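PDB 5GHG: aminotransferase class-III, which probably transfers amino groups between amines and carbonyl compounds with the help of a pyridoxal phosphate cofactor, as an omega-transaminase. Local coordinates for residues E66-E71 with E343-V348; N406-E411 with E444-D449. The protein carries 1 engineered substitution. All coordinates share one frame; numbering follows the deposited sequence.

Contact 1. Residues E66-E71 with E343-V348; sequences EPRLAE and EERDLV
E344 and R68 form an end-on salt bridge between the last turn of helix 329-344, which a Schellman motif with D346 as its C-prime residue closes before helix 347-363 begins, and the first turn of helix 67-77, on the surface of the class-III aminotransferase fold. NH1 of R68 reaches OE2 of E344 at 2.9 Å and NH2 reaches OE1 at 3.2 Å; the carboxylate lies near the guanidinium plane, the two planes 30° apart. R68 gets there by a bend at chi3 (67°) in an otherwise extended chain. NE of R68 makes a salt bridge with E337, two turns before E344 on helix 329-344, so one guanidinium serves two carboxylates. R345, next along, stretches its chain straight from CG to NE and comes at E66 from the opposite direction. The planes of this pair stand 66° apart. NH1 of R345 lies 3.5 Å from NH1 of R68, two like charges whose closeness the carboxylates probably offset. The E66 carboxylate, meanwhile, divides its oxygens. OE1 N-caps helix 67-77 by accepting from R68 N, and a water links it to R345 NH1; OE2 takes R345 NH2 at 2.8 Å from above the carboxylate plane.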
# COMPACT_ATOMS: atom_id res chain seq x y z
N GLU B 66 21.89 10.35 -2.82
CA GLU B 66 22.78 9.22 -2.57
C GLU B 66 22.83 8.36 -3.82
O GLU B 66 22.00 7.45 -3.99
CB GLU B 66 22.33 8.42 -1.35
CG GLU B 66 23.29 7.29 -0.98
CD GLU B 66 24.75 7.69 -1.15
OE1 GLU B 66 25.37 7.33 -2.19
OE2 GLU B 66 25.28 8.40 -0.24
N PRO B 67 23.76 8.60 -4.74
CA PRO B 67 23.73 7.90 -6.03
C PRO B 67 24.03 6.41 -5.94
O PRO B 67 23.71 5.69 -6.90
CB PRO B 67 24.78 8.65 -6.88
CG PRO B 67 25.67 9.31 -5.90
CD PRO B 67 24.80 9.65 -4.71
N ARG B 68 24.61 5.91 -4.85
CA ARG B 68 24.81 4.47 -4.71
C ARG B 68 23.47 3.71 -4.76
O ARG B 68 23.40 2.58 -5.25
CB ARG B 68 25.51 4.13 -3.39
CG ARG B 68 27.01 4.27 -3.41
CD ARG B 68 27.61 4.00 -2.03
NE ARG B 68 27.46 2.61 -1.60
CZ ARG B 68 28.02 2.11 -0.49
NH1 ARG B 68 28.78 2.88 0.28
NH2 ARG B 68 27.83 0.84 -0.15
N LEU B 69 22.41 4.31 -4.23
CA LEU B 69 21.11 3.65 -4.23
C LEU B 69 20.52 3.59 -5.65
O LEU B 69 19.89 2.59 -6.01
CB LEU B 69 20.17 4.35 -3.26
CG LEU B 69 20.54 4.29 -1.79
CD1 LEU B 69 19.39 4.85 -0.94
CD2 LEU B 69 20.87 2.87 -1.38
N ALA B 70 20.73 4.63 -6.45
CA ALA B 70 20.31 4.61 -7.85
C ALA B 70 21.01 3.48 -8.62
O ALA B 70 20.39 2.78 -9.42
CB ALA B 70 20.58 5.95 -8.52
N GLU B 71 22.31 3.31 -8.39
CA GLU B 71 23.03 2.23 -9.07
C GLU B 71 22.53 0.85 -8.62
O GLU B 71 22.45 -0.07 -9.43
CB GLU B 71 24.55 2.35 -8.81
CG GLU B 71 25.32 1.25 -9.50
CD GLU B 71 26.82 1.51 -9.61
OE1 GLU B 71 27.58 0.58 -9.29
OE2 GLU B 71 27.23 2.62 -10.03
N GLU B 343 25.52 1.24 7.78
CA GLU B 343 26.57 0.49 8.46
C GLU B 343 27.95 1.06 8.17
O GLU B 343 28.72 1.36 9.10
CB GLU B 343 26.56 -0.97 7.99
CG GLU B 343 25.96 -1.96 8.93
CD GLU B 343 25.76 -3.30 8.23
OE1 GLU B 343 26.66 -3.68 7.42
OE2 GLU B 343 24.72 -3.96 8.49
N GLU B 344 28.31 1.14 6.89
CA GLU B 344 29.65 1.55 6.50
C GLU B 344 29.98 2.94 7.01
O GLU B 344 31.10 3.19 7.44
CB GLU B 344 29.80 1.51 4.99
CG GLU B 344 29.73 0.12 4.37
CD GLU B 344 29.68 0.19 2.84
OE1 GLU B 344 29.22 -0.80 2.22
OE2 GLU B 344 30.11 1.23 2.27
N ARG B 345 29.03 3.86 6.92
CA ARG B 345 29.30 5.24 7.28
C ARG B 345 28.93 5.55 8.72
O ARG B 345 28.93 6.72 9.12
CB ARG B 345 28.58 6.18 6.31
CG ARG B 345 28.98 5.85 4.90
CD ARG B 345 28.50 6.85 3.88
NE ARG B 345 28.89 6.39 2.55
CZ ARG B 345 28.36 6.85 1.42
NH1 ARG B 345 28.79 6.38 0.25
NH2 ARG B 345 27.41 7.77 1.47
N ASP B 346 28.63 4.53 9.52
CA ASP B 346 28.45 4.72 10.96
C ASP B 346 27.36 5.76 11.23
O ASP B 346 27.50 6.64 12.08
CB ASP B 346 29.79 5.12 11.59
CG ASP B 346 29.95 4.64 13.02
OD1 ASP B 346 29.30 3.65 13.41
OD2 ASP B 346 30.76 5.25 13.75
N LEU B 347 26.25 5.66 10.50
CA LEU B 347 25.21 6.67 10.64
C LEU B 347 24.38 6.53 11.91
O LEU B 347 23.82 7.52 12.39
CB LEU B 347 24.30 6.67 9.40
CG LEU B 347 25.02 7.01 8.10
CD1 LEU B 347 24.02 7.09 6.93
CD2 LEU B 347 25.83 8.31 8.19
N VAL B 348 24.30 5.34 12.49
CA VAL B 348 23.63 5.24 13.80
C VAL B 348 24.39 6.08 14.83
O VAL B 348 23.80 6.82 15.62
CB VAL B 348 23.51 3.77 14.24
CG1 VAL B 348 22.92 3.67 15.62
CG2 VAL B 348 22.66 3.00 13.24
O HOH W 1 27.91 7.41 -2.30

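Contact 2. Residues N406-E411 with E444-D449; sequences NAVLQE and EATLND
T446 OG1 sits over L409, 3.5 Å from its CA and 3.6 Å from its CD1, while hydrogen-bonded to the carbonyl oxygen of A442 one turn earlier in its own helix. This bond within the helix satisfies the buried hydroxyl, and it meets L409 by van der Waals contact. The two side chains cross at about a right angle, OG1 lying against the backbone as well as the leucine branch. With chi1 of T446 at -70°, OG1 falls beside the backbone N and CG2 anti to it: CG2 packs on V408, while OG1 faces L409 and also lies near CG1 of V408. From T446 CG2, V408 CG1 is 3.8 Å away and V408 CB 4.0 Å away, the valine and threonine sliding past each other in opposite directions. The same CG1 of V408 also lies 4.2 Å from D449 OD2, one turn further along helix 433-455. That oxygen pairs with R412, directly after helix 400-411, so a salt bridge borders the apolar contact.

The short helical segments approach to 9.2 Å between axes at 128° between their N-to-C directions, nearer perpendicular than antiparallel, with L409 and T446 at the crossing. Behind them L409 rests on V414, S416 and F425 of strands 414-419 and 422-425. The arrangement is plain helix packing beside a sheet, here in the C-terminal part of the PLP-dependent aminotransferase fold, where helix 400-411 and the C-terminal helix 433-455 bracket the hairpin of strands between them in sequence.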
# COMPACT_ATOMS: atom_id res chain seq x y z
N ASN B 406 5.27 27.33 11.64
CA ASN B 406 5.80 26.47 10.59
C ASN B 406 5.97 27.24 9.28
O ASN B 406 6.95 27.05 8.56
CB ASN B 406 4.88 25.28 10.39
CG ASN B 406 5.54 24.12 9.65
OD1 ASN B 406 6.71 23.83 9.86
ND2 ASN B 406 4.79 23.45 8.80
N ALA B 407 5.01 28.11 8.96
CA ALA B 407 5.12 28.93 7.76
C ALA B 407 6.31 29.88 7.83
O ALA B 407 7.02 30.08 6.84
CB ALA B 407 3.82 29.70 7.52
N VAL B 408 6.54 30.49 8.99
CA VAL B 408 7.68 31.38 9.15
C VAL B 408 8.99 30.59 9.07
O VAL B 408 9.96 31.02 8.43
CB VAL B 408 7.59 32.15 10.48
CG1 VAL B 408 8.91 32.89 10.74
CG2 VAL B 408 6.45 33.13 10.43
N LEU B 409 9.03 29.41 9.69
CA LEU B 409 10.22 28.59 9.62
C LEU B 409 10.55 28.22 8.17
O LEU B 409 11.72 28.21 7.77
CB LEU B 409 10.05 27.34 10.48
CG LEU B 409 11.21 26.42 10.75
CD1 LEU B 409 12.40 27.16 11.32
CD2 LEU B 409 10.77 25.32 11.72
N GLN B 410 9.52 27.92 7.37
CA GLN B 410 9.74 27.63 5.95
C GLN B 410 10.28 28.86 5.20
O GLN B 410 11.13 28.73 4.32
CB GLN B 410 8.45 27.13 5.30
CG GLN B 410 8.59 26.78 3.81
CD GLN B 410 7.29 26.21 3.25
OE1 GLN B 410 6.68 25.35 3.89
NE2 GLN B 410 6.84 26.72 2.12
N GLU B 411 9.79 30.06 5.55
CA GLU B 411 10.37 31.28 5.00
C GLU B 411 11.86 31.39 5.33
O GLU B 411 12.63 31.94 4.55
CB GLU B 411 9.66 32.52 5.55
CG GLU B 411 8.23 32.71 5.11
CD GLU B 411 7.63 33.97 5.74
OE1 GLU B 411 6.77 33.84 6.66
OE2 GLU B 411 8.07 35.09 5.36
N GLU B 444 14.73 29.37 16.71
CA GLU B 444 14.77 30.44 17.71
C GLU B 444 14.32 31.77 17.12
O GLU B 444 13.49 32.48 17.71
CB GLU B 444 16.17 30.57 18.30
CG GLU B 444 16.28 31.74 19.25
CD GLU B 444 17.62 31.78 19.98
OE1 GLU B 444 18.58 31.14 19.51
OE2 GLU B 444 17.68 32.44 21.03
N ALA B 445 14.87 32.13 15.95
CA ALA B 445 14.48 33.38 15.31
C ALA B 445 13.00 33.36 14.90
O ALA B 445 12.31 34.38 14.98
CB ALA B 445 15.36 33.64 14.09
N THR B 446 12.52 32.20 14.46
CA THR B 446 11.10 32.04 14.14
C THR B 446 10.22 32.34 15.35
O THR B 446 9.22 33.05 15.25
CB THR B 446 10.82 30.61 13.66
OG1 THR B 446 11.42 30.41 12.37
CG2 THR B 446 9.34 30.38 13.56
N LEU B 447 10.57 31.76 16.50
CA LEU B 447 9.75 31.98 17.69
C LEU B 447 9.77 33.45 18.11
O LEU B 447 8.75 33.98 18.54
CB LEU B 447 10.22 31.08 18.82
CG LEU B 447 10.04 29.59 18.50
CD1 LEU B 447 10.47 28.73 19.66
CD2 LEU B 447 8.61 29.29 18.11
N ASN B 448 10.92 34.11 17.97
CA ASN B 448 10.97 35.55 18.26
C ASN B 448 10.10 36.35 17.30
O ASN B 448 9.37 37.26 17.71
CB ASN B 448 12.42 36.04 18.22
CG ASN B 448 13.21 35.52 19.40
OD1 ASN B 448 12.64 35.13 20.42
ND2 ASN B 448 14.52 35.49 19.27
N ASP B 449 10.15 36.03 16.00
CA ASP B 449 9.30 36.70 15.02
C ASP B 449 7.82 36.51 15.36
O ASP B 449 7.04 37.47 15.31
CB ASP B 449 9.56 36.17 13.61
CG ASP B 449 10.82 36.74 13.00
OD1 ASP B 449 11.42 37.66 13.60
OD2 ASP B 449 11.21 36.26 11.88

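Overall arrangement
Contacts 1 and 2 are separate features of one chain: their centres are 32 Å apart and their nearest atoms about 22 Å apart. They follow in series, 343-348 closing contact 1 before 406-411 opens contact 2. Contact 1 is a charged surface network joining distant parts of the sequence, whereas contact 2 is a partly buried, largely apolar helix pair of the C-terminal part. Their centres lie 21 and 24 Å from the centre of the chain. Neither supplies a residue of the PMP pocket, but every pocket residue, from S117 to K287, falls in sequence between 66-71 and 343-348. At contact 1, P67 and A70 also pack on K78 of the second subunit.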